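Local coordinates for ofchtiv-allosamidin (Ostrinia furnacalis, PDB 6JMB), which probably hydrolyses the beta-1,4 linkages of chitin as a group IV insect chitinase of glycosyl hydrolase family 18, and is held here with the inhibitor allosamidin, at residues I5-Y10 against V185-V190; F23-I28 against R60-Q65; Y38-I43 against M343-E348. All blocks are in the same frame, centred on the assembly; numbering follows the deposited sequence. Where two conformers were deposited one is given.

Interaction 1 (I5-Y10 against V185-V190). With AMI (allosamizoline), chain C.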
# COMPACT_ATOMS: atom_id res chain seq x y z
N ILE A 5 -1.40 15.41 0.53
CA ILE A 5 -0.92 14.59 1.64
C ILE A 5 -0.03 13.47 1.13
O ILE A 5 -0.09 13.06 -0.04
CB ILE A 5 -2.07 14.04 2.52
CG1 ILE A 5 -2.97 13.08 1.74
CG2 ILE A 5 -2.87 15.19 3.14
CD1 ILE A 5 -4.06 12.45 2.59
N VAL A 6 0.82 12.99 2.02
CA VAL A 6 1.72 11.87 1.76
C VAL A 6 1.48 10.87 2.88
O VAL A 6 1.82 11.15 4.04
CB VAL A 6 3.19 12.31 1.71
CG1 VAL A 6 4.09 11.11 1.49
CG2 VAL A 6 3.40 13.33 0.60
N VAL A 7 0.89 9.73 2.55
CA VAL A 7 0.49 8.73 3.54
C VAL A 7 1.52 7.61 3.50
O VAL A 7 1.58 6.84 2.53
CB VAL A 7 -0.93 8.21 3.25
CG1 VAL A 7 -1.34 7.15 4.28
CG2 VAL A 7 -1.93 9.36 3.22
N CYS A 8 2.34 7.51 4.54
CA CYS A 8 3.44 6.55 4.60
C CYS A 8 3.04 5.38 5.48
O CYS A 8 2.85 5.56 6.68
CB CYS A 8 4.67 7.19 5.23
SG CYS A 8 5.38 8.57 4.32
N TYR A 9 2.99 4.18 4.90
CA TYR A 9 2.82 2.97 5.70
C TYR A 9 4.17 2.44 6.14
O TYR A 9 5.15 2.47 5.38
CB TYR A 9 2.10 1.89 4.90
CG TYR A 9 0.62 2.09 4.80
CD1 TYR A 9 0.06 2.90 3.82
CD2 TYR A 9 -0.24 1.46 5.70
CE1 TYR A 9 -1.30 3.06 3.74
CE2 TYR A 9 -1.60 1.62 5.62
CZ TYR A 9 -2.13 2.42 4.63
OH TYR A 9 -3.50 2.58 4.52
N TYR A 10 4.23 1.93 7.37
CA TYR A 10 5.42 1.30 7.91
C TYR A 10 5.09 -0.14 8.26
O TYR A 10 4.27 -0.40 9.15
CB TYR A 10 5.90 2.07 9.14
CG TYR A 10 7.07 1.45 9.89
CD1 TYR A 10 8.06 0.72 9.23
CD2 TYR A 10 7.17 1.58 11.26
CE1 TYR A 10 9.12 0.15 9.94
CE2 TYR A 10 8.23 1.04 11.96
CZ TYR A 10 9.19 0.33 11.30
OH TYR A 10 10.24 -0.22 12.02
N VAL A 185 -15.14 8.43 5.58
CA VAL A 185 -13.70 8.41 5.78
C VAL A 185 -13.11 9.78 5.47
O VAL A 185 -13.66 10.56 4.69
CB VAL A 185 -13.01 7.30 4.97
CG1 VAL A 185 -13.56 5.94 5.35
CG2 VAL A 185 -13.17 7.55 3.46
N ASP A 186 -11.97 10.05 6.09
CA ASP A 186 -11.20 11.24 5.74
C ASP A 186 -10.60 11.12 4.35
O ASP A 186 -10.54 12.10 3.61
CB ASP A 186 -10.14 11.49 6.80
CG ASP A 186 -10.75 11.92 8.11
OD1 ASP A 186 -11.11 13.11 8.23
OD2 ASP A 186 -10.92 11.07 9.01
N TYR A 187 -10.14 9.92 3.99
CA TYR A 187 -9.69 9.66 2.63
C TYR A 187 -9.65 8.16 2.40
O TYR A 187 -9.70 7.36 3.34
CB TYR A 187 -8.32 10.29 2.31
CG TYR A 187 -7.21 9.88 3.24
CD1 TYR A 187 -6.58 8.64 3.11
CD2 TYR A 187 -6.77 10.74 4.25
CE1 TYR A 187 -5.55 8.27 3.97
CE2 TYR A 187 -5.74 10.38 5.11
CZ TYR A 187 -5.14 9.14 4.96
OH TYR A 187 -4.13 8.77 5.82
N ILE A 188 -9.57 7.80 1.12
CA ILE A 188 -9.47 6.43 0.66
C ILE A 188 -8.08 6.24 0.05
O ILE A 188 -7.72 6.93 -0.92
CB ILE A 188 -10.55 6.11 -0.38
CG1 ILE A 188 -11.94 6.18 0.25
CG2 ILE A 188 -10.33 4.75 -0.99
CD1 ILE A 188 -13.06 5.93 -0.73
N GLY A 189 -7.31 5.32 0.61
CA GLY A 189 -6.03 4.97 0.03
C GLY A 189 -6.21 3.85 -0.97
O GLY A 189 -6.42 2.70 -0.58
N VAL A 190 -6.17 4.16 -2.27
CA VAL A 190 -6.40 3.14 -3.29
C VAL A 190 -5.08 2.42 -3.55
O VAL A 190 -4.06 3.05 -3.85
CB VAL A 190 -6.96 3.77 -4.58
CG1 VAL A 190 -7.31 2.68 -5.58
CG2 VAL A 190 -8.18 4.62 -4.27
C1 AMI C . -0.73 -4.03 0.85
C2 AMI C . -1.44 -4.66 2.11
C3 AMI C . -0.37 -5.29 2.84
C4 AMI C . 0.65 -5.76 1.73
C5 AMI C . 0.73 -4.56 0.92
C6 AMI C . 1.34 -4.81 -0.51
C7 AMI C . -1.55 -2.45 2.16
C8 AMI C . -2.83 -0.94 3.78
C9 AMI C . -1.42 0.09 1.90
N2 AMI C . -1.99 -3.65 2.74
N7 AMI C . -1.94 -1.11 2.62
O3 AMI C . -0.88 -6.36 3.64
O4 AMI C . 1.96 -6.04 2.20
O6 AMI C . 0.60 -5.84 -1.14
O7 AMI C . -0.73 -2.61 1.09
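Tyr187 reaches across the inside of the barrel and lays its ring against two aliphatic side chains of the strand 5-10, Ile5 and Val7. The CD1 methyl of Ile5 sits over one face of the ring, 3.9 Å from the Tyr187 centroid and 26° off the ring normal, a CH-pi contact displaced from the centre toward CD2 and CE2. Ile5 places its CG1 between its own backbone N and carbonyl carbon (chi1 64°), and the extended chi2 carries CD1 onward to the ring.

Val7 meets the far end of the same side chain from the opposite direction. Its CG2 lies 3.7 Å from Tyr187 CZ, approaching the ring obliquely, and both of its methyls close on the phenol oxygen, with Val7 CG1 3.6 Å from Tyr187 OH. The contact is thus apolar packing, with a hydroxyl resting among methyl groups.

Two residues further along, Tyr9 has AMI C9 of the inhibitor over one face of its ring; the closest approach is AMI C8 to Tyr9 CE2, 3.4 Å. The Tyr9 hydroxyl is hydrogen-bonded to Asp122. The hydrophobic layer therefore lies beside the pocket. Strands 5-11 and 187-190 are not neighbours in the parallel barrel wall: strand 5-11 runs between strands 35-43 and 341-345, whereas strand 187-190 is flanked by strands 160-165 and 243-256, so Tyr187 spans the TIM-barrel interior, with Thr162 and His35 also against it.

Interaction 2 (F23-I28 against R60-Q65)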
# COMPACT_ATOMS: atom_id res chain seq x y z
N PHE A 23 15.04 -1.79 9.74
CA PHE A 23 14.38 -0.49 9.69
C PHE A 23 13.48 -0.38 10.91
O PHE A 23 12.47 -1.09 11.00
CB PHE A 23 13.59 -0.32 8.39
CG PHE A 23 13.07 1.07 8.15
CD1 PHE A 23 11.98 1.55 8.85
CD2 PHE A 23 13.67 1.89 7.21
CE1 PHE A 23 11.49 2.83 8.63
CE2 PHE A 23 13.19 3.17 6.97
CZ PHE A 23 12.10 3.64 7.68
N ASP A 24 13.85 0.49 11.83
CA ASP A 24 13.15 0.71 13.09
C ASP A 24 12.38 2.02 13.02
O ASP A 24 12.50 2.80 12.07
CB ASP A 24 14.16 0.79 14.25
CG ASP A 24 15.05 -0.42 14.35
OD1 ASP A 24 14.59 -1.54 14.04
OD2 ASP A 24 16.22 -0.27 14.77
N VAL A 25 11.60 2.29 14.08
CA VAL A 25 10.88 3.56 14.16
C VAL A 25 11.84 4.74 13.98
O VAL A 25 11.52 5.71 13.28
CB VAL A 25 10.08 3.67 15.47
CG1 VAL A 25 9.58 5.10 15.68
CG2 VAL A 25 8.91 2.70 15.45
N ASP A 26 13.02 4.67 14.58
CA ASP A 26 13.92 5.81 14.50
C ASP A 26 14.61 5.95 13.15
O ASP A 26 15.41 6.88 12.98
CB ASP A 26 14.91 5.86 15.67
CG ASP A 26 15.91 4.72 15.66
OD1 ASP A 26 15.93 3.91 14.71
OD2 ASP A 26 16.71 4.65 16.62
N ASP A 27 14.33 5.07 12.20
CA ASP A 27 14.76 5.25 10.81
C ASP A 27 13.78 6.09 10.01
O ASP A 27 14.10 6.49 8.89
CB ASP A 27 14.94 3.89 10.14
CG ASP A 27 16.20 3.19 10.59
OD1 ASP A 27 17.30 3.73 10.33
OD2 ASP A 27 16.11 2.11 11.21
N ILE A 28 12.60 6.36 10.55
CA ILE A 28 11.58 7.14 9.86
C ILE A 28 11.96 8.62 9.91
O ILE A 28 12.31 9.14 10.98
CB ILE A 28 10.21 6.92 10.50
CG1 ILE A 28 9.78 5.46 10.36
CG2 ILE A 28 9.17 7.87 9.90
CD1 ILE A 28 8.52 5.11 11.11
N ARG A 60 8.08 -3.63 24.24
CA ARG A 60 9.21 -2.80 23.83
C ARG A 60 8.79 -1.39 23.43
O ARG A 60 9.63 -0.62 22.97
CB ARG A 60 10.00 -3.48 22.70
CG ARG A 60 10.65 -4.79 23.15
CD ARG A 60 11.27 -5.56 22.01
NE ARG A 60 12.39 -4.84 21.41
CZ ARG A 60 12.85 -5.05 20.18
NH1 ARG A 60 12.27 -5.94 19.38
NH2 ARG A 60 13.87 -4.34 19.72
N GLY A 61 7.51 -1.04 23.60
CA GLY A 61 7.05 0.32 23.44
C GLY A 61 6.99 0.83 22.02
O GLY A 61 7.04 2.04 21.81
N ASN A 62 6.84 -0.06 21.04
CA ASN A 62 6.95 0.37 19.65
C ASN A 62 5.78 1.26 19.22
O ASN A 62 5.98 2.22 18.47
CB ASN A 62 7.10 -0.83 18.72
CG ASN A 62 7.96 -0.52 17.51
OD1 ASN A 62 9.05 0.03 17.63
ND2 ASN A 62 7.47 -0.88 16.33
N PHE A 63 4.55 0.95 19.66
CA PHE A 63 3.42 1.83 19.36
C PHE A 63 3.74 3.26 19.79
O PHE A 63 3.55 4.21 19.03
CB PHE A 63 2.18 1.40 20.15
CG PHE A 63 1.44 0.18 19.63
CD1 PHE A 63 1.33 -0.13 18.28
CD2 PHE A 63 0.78 -0.63 20.55
CE1 PHE A 63 0.59 -1.26 17.87
CE2 PHE A 63 0.05 -1.74 20.15
CZ PHE A 63 -0.05 -2.06 18.82
N LYS A 64 4.20 3.41 21.04
CA LYS A 64 4.43 4.73 21.60
C LYS A 64 5.65 5.41 20.98
O LYS A 64 5.65 6.63 20.79
CB LYS A 64 4.57 4.63 23.12
CG LYS A 64 4.71 5.96 23.83
CD LYS A 64 3.45 6.81 23.68
CE LYS A 64 3.49 8.01 24.62
NZ LYS A 64 2.53 9.07 24.22
N GLN A 65 6.70 4.65 20.64
CA GLN A 65 7.82 5.25 19.94
C GLN A 65 7.37 5.83 18.61
O GLN A 65 7.79 6.92 18.21
CB GLN A 65 8.93 4.22 19.72
CG GLN A 65 9.68 3.84 20.97
CD GLN A 65 10.77 2.83 20.68
OE1 GLN A 65 10.87 1.80 21.35
NE2 GLN A 65 11.58 3.11 19.66
O HOH W 1 11.40 0.23 16.18
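Val25 packs its two methyls against the start of helix 62-67, one against Asn62 and the other against Gln65, joining the loop after strand 5-11 to a helix that follows helix 54-59. These van der Waals contacts make up most of the interface. The CG2 methyl lies 3.4 Å from Asn62 OD1, the two side chains sliding past each other in opposite directions. The CG1 methyl, anti to the Val25 backbone N (chi1 168°), faces the helix backbone instead, 3.6 Å from Gln65 O and 4.2 Å from Gln65 CB. An alanine here would remove both methyls and would probably open a gap between the 3-10 turn and the helix, leaving Asn62 and Gln65 without their apolar neighbour.

The polar link between the segments is made by one water. It accepts from the backbone N of Val25 at 2.9 Å and donates to Asn62 OD1 at 2.8 Å, so the carbonyl end of the amide faces the turn. The other end, ND2, is hydrogen-bonded to Tyr38 on strand 35-43, and with both ends engaged the amide is unlikely to flip.

Within the loop, Asp27 OD2 receives the backbone N of Asp24 at 2.8 Å through its anti lone pair, almost straight at 176°, while Asp27 N returns a bond to Asp24 O, closing the short 3-10 turn.

The chemistry is therefore mixed: the two methyls of Val25 supply the close packing, and a single water serves both the Val25 N-H and the oxygen of the buried Asn62 side chain, linking the segments without direct polar contact between the two.

Interaction 3 (Y38-I43 against M343-E348). With AMI (allosamizoline), chain C; NAA (2-acetamido-2-deoxy-beta-D-allopyranose), chain B.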
# COMPACT_ATOMS: atom_id res chain seq x y z
N TYR A 38 0.98 2.79 11.21
CA TYR A 38 1.60 1.63 11.84
C TYR A 38 0.89 0.37 11.38
O TYR A 38 -0.27 0.14 11.74
CB TYR A 38 1.48 1.79 13.35
CG TYR A 38 2.30 0.83 14.20
CD1 TYR A 38 1.93 -0.50 14.38
CD2 TYR A 38 3.42 1.29 14.87
CE1 TYR A 38 2.69 -1.36 15.17
CE2 TYR A 38 4.18 0.45 15.67
CZ TYR A 38 3.81 -0.87 15.82
OH TYR A 38 4.58 -1.69 16.61
N ALA A 39 1.56 -0.47 10.60
CA ALA A 39 0.98 -1.71 10.11
C ALA A 39 1.64 -2.87 10.84
O ALA A 39 2.87 -2.94 10.89
CB ALA A 39 1.24 -1.85 8.61
N PHE A 40 0.85 -3.80 11.41
CA PHE A 40 -0.61 -3.84 11.47
C PHE A 40 -1.02 -4.28 12.87
O PHE A 40 -0.27 -5.02 13.54
CB PHE A 40 -1.17 -4.92 10.54
CG PHE A 40 -1.14 -4.56 9.09
CD1 PHE A 40 -2.00 -3.60 8.59
CD2 PHE A 40 -0.29 -5.22 8.21
CE1 PHE A 40 -1.99 -3.28 7.24
CE2 PHE A 40 -0.27 -4.90 6.86
CZ PHE A 40 -1.13 -3.93 6.38
N ILE A 41 -2.21 -3.88 13.30
CA ILE A 41 -2.92 -4.57 14.36
C ILE A 41 -3.96 -5.49 13.72
O ILE A 41 -4.20 -5.46 12.52
CB ILE A 41 -3.56 -3.60 15.38
CG1 ILE A 41 -4.63 -2.73 14.71
CG2 ILE A 41 -2.49 -2.77 16.07
CD1 ILE A 41 -5.46 -1.92 15.71
N GLY A 42 -4.58 -6.33 14.55
CA GLY A 42 -5.57 -7.27 14.07
C GLY A 42 -6.81 -7.32 14.93
O GLY A 42 -7.00 -6.47 15.81
N ILE A 43 -7.67 -8.30 14.68
CA ILE A 43 -8.87 -8.51 15.48
C ILE A 43 -9.08 -10.00 15.66
O ILE A 43 -8.51 -10.83 14.95
CB ILE A 43 -10.15 -7.91 14.85
CG1 ILE A 43 -10.54 -8.68 13.59
CG2 ILE A 43 -9.96 -6.43 14.54
CD1 ILE A 43 -11.93 -8.34 13.08
N MET A 343 -0.14 7.71 -1.44
CA MET A 343 0.03 6.73 -0.39
C MET A 343 1.14 5.78 -0.83
O MET A 343 1.26 5.49 -2.03
CB MET A 343 -1.28 5.95 -0.20
CG MET A 343 -1.22 4.79 0.76
SD MET A 343 -2.81 3.93 0.90
CE MET A 343 -2.83 2.93 -0.58
N LEU A 344 1.96 5.31 0.10
CA LEU A 344 3.05 4.42 -0.26
C LEU A 344 3.08 3.18 0.62
O LEU A 344 2.98 3.28 1.85
CB LEU A 344 4.41 5.13 -0.23
CG LEU A 344 4.76 5.72 1.12
CD1 LEU A 344 6.22 5.44 1.49
CD2 LEU A 344 4.50 7.22 1.13
N TRP A 345 3.24 2.03 -0.01
CA TRP A 345 3.61 0.80 0.68
C TRP A 345 4.99 0.43 0.17
O TRP A 345 5.13 0.06 -1.01
CB TRP A 345 2.63 -0.33 0.37
CG TRP A 345 2.99 -1.52 1.20
CD1 TRP A 345 3.89 -2.51 0.89
CD2 TRP A 345 2.54 -1.79 2.53
NE1 TRP A 345 4.00 -3.39 1.94
CE2 TRP A 345 3.19 -2.97 2.96
CE3 TRP A 345 1.65 -1.15 3.40
CZ2 TRP A 345 2.96 -3.53 4.22
CZ3 TRP A 345 1.43 -1.71 4.65
CH2 TRP A 345 2.08 -2.89 5.04
N SER A 346 6.03 0.53 1.01
CA SER A 346 6.01 1.02 2.38
C SER A 346 7.39 1.63 2.62
O SER A 346 8.34 1.37 1.87
CB SER A 346 5.76 -0.13 3.37
OG SER A 346 6.59 -1.24 3.07
N ILE A 347 7.50 2.44 3.68
CA ILE A 347 8.66 3.32 3.83
C ILE A 347 9.95 2.53 4.02
O ILE A 347 11.03 2.99 3.61
CB ILE A 347 8.40 4.34 4.96
CG1 ILE A 347 9.46 5.44 4.96
CG2 ILE A 347 8.29 3.64 6.31
CD1 ILE A 347 9.13 6.60 5.90
N GLU A 348 9.87 1.34 4.62
CA GLU A 348 11.06 0.61 5.01
C GLU A 348 11.82 0.00 3.84
O GLU A 348 12.90 -0.55 4.06
CB GLU A 348 10.71 -0.46 6.04
CG GLU A 348 9.89 -1.61 5.49
CD GLU A 348 8.39 -1.38 5.55
OE1 GLU A 348 7.96 -0.26 5.92
OE2 GLU A 348 7.64 -2.32 5.22
C1 AMI C . -0.73 -4.03 0.85
C2 AMI C . -1.44 -4.66 2.11
C3 AMI C . -0.37 -5.29 2.84
C4 AMI C . 0.65 -5.76 1.73
C5 AMI C . 0.73 -4.56 0.92
C6 AMI C . 1.34 -4.81 -0.51
C7 AMI C . -1.55 -2.45 2.16
C8 AMI C . -2.83 -0.94 3.78
C9 AMI C . -1.42 0.09 1.90
N2 AMI C . -1.99 -3.65 2.74
N7 AMI C . -1.94 -1.11 2.62
O3 AMI C . -0.88 -6.36 3.64
O4 AMI C . 1.96 -6.04 2.20
O6 AMI C . 0.60 -5.84 -1.14
O7 AMI C . -0.73 -2.61 1.09
C1 NAA B . 2.12 -7.34 2.68
C2 NAA B . 3.60 -7.70 2.69
C3 NAA B . 3.87 -9.00 3.35
C4 NAA B . 3.30 -9.01 4.76
C5 NAA B . 1.81 -8.68 4.71
C6 NAA B . 1.18 -8.62 6.06
C7 NAA B . 4.93 -6.68 0.75
C8 NAA B . 5.27 -6.70 -0.74
N2 NAA B . 3.98 -7.72 1.24
O3 NAA B . 3.26 -10.04 2.54
O4 NAA B . 3.43 -10.30 5.39
O5 NAA B . 1.65 -7.37 4.09
O6 NAA B . -0.20 -8.39 5.87
O7 NAA B . 5.39 -5.90 1.49
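The rings of Phe40 and Trp345 lie nearly parallel, their planes at 15°, but are slid so far apart, with 5.6 Å from the Phe40 centroid to that of the six-membered ring of Trp345, that they barely overlap. They meet at a corner: Trp345 CH2 is 3.6 Å from Phe40 CE2. Ala39 CB comes to the indole near its plane, 3.8 Å from Trp345 CH2, and also stands over the centre of a Phe40 face.

Trp345 extends its CG anti to the backbone N (chi1 -175°), which sends the indole out into the pocket. One face packs on Ser346 CB, and the opposite face receives the allosamizoline, with AMI C5 above it, offset toward the rim. At the indole edge, in plane, Trp345 NE1 donates to NAA O7 at 2.9 Å and 162°, a bond that probably helps to orient the acetamido group of the adjoining sugar. Phe40 CE2 approaches AMI O3 at 3.6 Å. The tryptophan floor beneath the sugar at the catalytic cleft is familiar from family 18 chitinases. Cis peptide bonds precede both Phe40 and Ser346.

Strands 35-43 and 341-345 flank strand 5-11 on its two sides in the barrel, and strand 77-83 lies beyond strand 35-43, strand 243-256 beyond strand 341-345.

Overall arrangement
All three contacts belong to one family 18 TIM barrel. Interactions 1 and 3 lie about 10 Å apart, centre to centre, and share its wall: strand 5-11 is flanked by strands 35-43 and 341-345, Val7 O bonding to Leu344 N, and both contacts touch the allosamizoline. Interaction 2, centred about 20 Å from interaction 1 and 13 Å from interaction 3, lies farther from the chain centre, where the loop after strand 5-11 meets helix 62-67, and is reached through Tyr10 OH to Phe23 O and Asn62 ND2 to Tyr38 OH. Along the chain, interaction 2 nests inside the loop closed by interaction 1, while interaction 3 alternates with both. Strands from both chain ends thus line the inhibitor pocket.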